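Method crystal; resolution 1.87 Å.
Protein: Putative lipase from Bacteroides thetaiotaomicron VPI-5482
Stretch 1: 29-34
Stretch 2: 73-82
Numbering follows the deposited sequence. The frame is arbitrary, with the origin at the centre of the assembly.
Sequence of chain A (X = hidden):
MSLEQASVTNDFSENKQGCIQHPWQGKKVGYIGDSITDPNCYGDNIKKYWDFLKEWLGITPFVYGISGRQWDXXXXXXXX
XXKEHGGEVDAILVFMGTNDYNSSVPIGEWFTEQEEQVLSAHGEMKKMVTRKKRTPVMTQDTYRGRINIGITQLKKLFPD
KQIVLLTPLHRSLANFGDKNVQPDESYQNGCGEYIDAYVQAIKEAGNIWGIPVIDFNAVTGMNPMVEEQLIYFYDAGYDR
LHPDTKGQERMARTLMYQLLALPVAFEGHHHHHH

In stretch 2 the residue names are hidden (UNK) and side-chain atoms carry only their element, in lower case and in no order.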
# COMPACT_ATOMS: atom_id res chain seq x y z
N VAL A 29 -3.47 -41.30 22.23
CA VAL A 29 -2.84 -40.01 22.02
C VAL A 29 -2.06 -39.44 23.20
O VAL A 29 -2.51 -39.50 24.35
CB VAL A 29 -3.90 -38.96 21.59
CG1 VAL A 29 -3.23 -37.61 21.34
CG2 VAL A 29 -4.62 -39.43 20.33
N GLY A 30 -0.89 -38.88 22.90
CA GLY A 30 -0.09 -38.26 23.94
C GLY A 30 -0.40 -36.78 23.94
O GLY A 30 -0.39 -36.15 22.88
N TYR A 31 -0.69 -36.22 25.11
CA TYR A 31 -1.01 -34.80 25.20
C TYR A 31 0.08 -34.03 25.95
O TYR A 31 0.24 -34.18 27.16
CB TYR A 31 -2.36 -34.60 25.89
CG TYR A 31 -3.53 -35.22 25.16
CD1 TYR A 31 -3.89 -36.56 25.38
CD2 TYR A 31 -4.30 -34.48 24.27
CE1 TYR A 31 -4.99 -37.13 24.73
CE2 TYR A 31 -5.39 -35.03 23.61
CZ TYR A 31 -5.73 -36.35 23.84
OH TYR A 31 -6.83 -36.89 23.21
N ILE A 32 0.80 -33.20 25.21
CA ILE A 32 1.89 -32.40 25.76
C ILE A 32 1.45 -30.95 25.94
O ILE A 32 0.81 -30.38 25.06
CB ILE A 32 3.12 -32.47 24.82
CG1 ILE A 32 3.66 -33.91 24.82
CG2 ILE A 32 4.20 -31.47 25.25
CD1 ILE A 32 4.79 -34.15 23.84
N GLY A 33 1.79 -30.35 27.09
CA GLY A 33 1.41 -28.96 27.31
C GLY A 33 1.58 -28.39 28.70
O GLY A 33 2.52 -28.73 29.43
N ASP A 34 0.65 -27.50 29.08
CA ASP A 34 0.70 -26.84 30.38
C ASP A 34 -0.53 -27.11 31.25
O ASP A 34 -1.14 -28.17 31.16
CB ASP A 34 0.88 -25.32 30.19
CG ASP A 34 -0.11 -24.73 29.19
OD1 ASP A 34 -1.29 -25.13 29.20
OD2 ASP A 34 0.29 -23.84 28.41
N UNK A 73 9.99 -27.30 27.82
CA UNK A 73 9.70 -28.57 28.48
C UNK A 73 9.14 -29.63 27.52
O UNK A 73 8.86 -30.75 27.93
c UNK A 73 8.65 -29.49 30.62
c UNK A 73 8.71 -28.33 29.63
o UNK A 73 9.73 -29.93 31.08
o UNK A 73 7.54 -29.95 30.95
N UNK A 74 9.00 -29.28 26.24
CA UNK A 74 8.47 -30.21 25.26
C UNK A 74 9.33 -31.47 25.09
O UNK A 74 8.80 -32.58 25.03
c UNK A 74 7.10 -28.52 24.00
c UNK A 74 8.26 -29.52 23.89
c UNK A 74 7.94 -30.56 22.80
N UNK A 75 10.66 -31.32 25.00
CA UNK A 75 11.51 -32.51 24.85
C UNK A 75 11.36 -33.47 26.03
O UNK A 75 11.27 -34.69 25.83
c UNK A 75 12.92 -31.91 24.76
c UNK A 75 11.44 -30.09 24.75
c UNK A 75 12.67 -30.62 24.03
N UNK A 76 11.35 -32.94 27.25
CA UNK A 76 11.22 -33.77 28.44
C UNK A 76 9.90 -34.52 28.45
O UNK A 76 9.85 -35.71 28.80
n UNK A 76 9.59 -32.35 32.22
c UNK A 76 8.52 -33.08 32.52
c UNK A 76 10.96 -32.86 32.21
n UNK A 76 8.66 -34.36 32.86
c UNK A 76 11.31 -32.92 29.71
n UNK A 76 7.32 -32.55 32.48
c UNK A 76 11.24 -33.74 31.00
N UNK A 77 8.82 -33.84 28.09
CA UNK A 77 7.52 -34.49 28.07
C UNK A 77 7.47 -35.54 26.96
O UNK A 77 6.90 -36.61 27.13
c UNK A 77 4.92 -31.69 28.96
o UNK A 77 3.94 -32.03 28.30
c UNK A 77 6.40 -33.46 27.88
c UNK A 77 6.10 -32.64 29.14
n UNK A 77 5.00 -30.51 29.58
N UNK A 78 8.09 -35.24 25.82
CA UNK A 78 8.11 -36.18 24.70
C UNK A 78 8.92 -37.41 25.08
O UNK A 78 8.55 -38.54 24.75
c UNK A 78 8.71 -35.52 23.46
N UNK A 79 10.03 -37.18 25.78
CA UNK A 79 10.90 -38.27 26.21
C UNK A 79 10.19 -39.18 27.21
O UNK A 79 10.34 -40.40 27.15
o UNK A 79 14.69 -35.38 25.73
c UNK A 79 13.23 -37.26 25.85
c UNK A 79 14.23 -36.29 26.46
c UNK A 79 12.17 -37.70 26.85
o UNK A 79 14.56 -36.44 27.65
N UNK A 80 9.42 -38.58 28.12
CA UNK A 80 8.71 -39.37 29.11
C UNK A 80 7.61 -40.18 28.43
O UNK A 80 7.37 -41.33 28.79
c UNK A 80 6.94 -39.03 33.83
n UNK A 80 6.32 -38.19 34.89
c UNK A 80 8.11 -38.45 30.19
c UNK A 80 7.73 -39.19 31.46
c UNK A 80 7.25 -38.25 32.55
N UNK A 81 6.97 -39.58 27.44
CA UNK A 81 5.92 -40.26 26.69
C UNK A 81 6.52 -41.48 25.98
O UNK A 81 5.95 -42.57 26.02
c UNK A 81 4.00 -38.80 23.60
c UNK A 81 3.11 -40.44 25.28
c UNK A 81 5.32 -39.31 25.65
c UNK A 81 4.36 -39.89 24.60
N UNK A 82 7.67 -41.29 25.35
CA UNK A 82 8.35 -42.37 24.63
C UNK A 82 8.70 -43.49 25.61
O UNK A 82 8.44 -44.67 25.35
c UNK A 82 10.36 -42.86 23.08
c UNK A 82 9.64 -41.85 23.98
c UNK A 82 9.55 -43.16 21.83
c UNK A 82 10.20 -44.21 20.94
n UNK A 82 11.53 -43.79 20.43

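Position 73 carries two carbons, the second bearing two oxygens. It does not touch stretch 1. This short carboxylate is Asp73. Its backbone O accepts a hydrogen bond from the N of position 77, 3.1 Å away.

Position 74 has three side-chain carbons, forked at the first. An outer one lies 4.3 Å from CG2 of Ile32, an apolar contact. It is Val74.

Position 75 has three carbons that close a ring onto the backbone N. Only proline does this, so it is Pro75.

Position 76 has three carbons, a nitrogen, then a carbon carrying two more nitrogens. It makes no contact with the strand. This guanidinium identifies Arg76. It forms a salt bridge with Asp73, with NE of Arg76 2.7 Å from OD1 of Asp73.

Position 77 has three carbons, the third carrying one oxygen and one nitrogen. Its CA-to-CB bond points toward the strand, and the end of the chain reaches the backbone of Gly33. The oxygen accepts from Gly33 N and the nitrogen donates to Gly33 O. Two carbons and then an amide make glutamine: Gln77. Gly33 N to OE1 of Gln77 is 3.0 Å, and NE2 of Gln77 to Gly33 O is 3.1 Å. NE2 of Gln77 also donates to OD2 of Asp73 at 2.9 Å.

Position 78 has a single side-chain carbon, 4.2 Å from CD1 of Ile32. It is Ala78.

Position 79 has three carbons, the third carrying two oxygens. It is out of reach of the strand. It is Glu79.

Position 80 has four carbons in a row ending in nitrogen. It is Lys80, extended.

Position 81 has four carbons, forked at the second. Its CA-to-CB bond points toward the strand, and an outer carbon lies 4.1 Å from CA of Gly30. It is Leu81, and that carbon is CD1. An ideal CB on Gly30 would fall 2.6 Å from CD2 of Leu81, a clash, so the glycine leaves room for the leucine.

Position 82 again has four carbons in a row ending in nitrogen. It is clear of the strand. It is Lys82.

The helix runs nearly antiparallel to the strand, at 160°, with the axes 8.6 Å apart at closest approach. Positions 74, 77, 78 and 81 supply the contact, as expected for one face of a helix. The CA-to-CB bond of Ile32 points toward the helix, and its side chain packs near Val74 and Ala78. The amide of Gln77 satisfies both the N and the O of Gly33, fastening the backbone there to the helix. Gly33 has backbone angles that by themselves call for glycine. Together the stretches bury 300 Å².

Stretch 2 73-82: DVPRQAEKLK
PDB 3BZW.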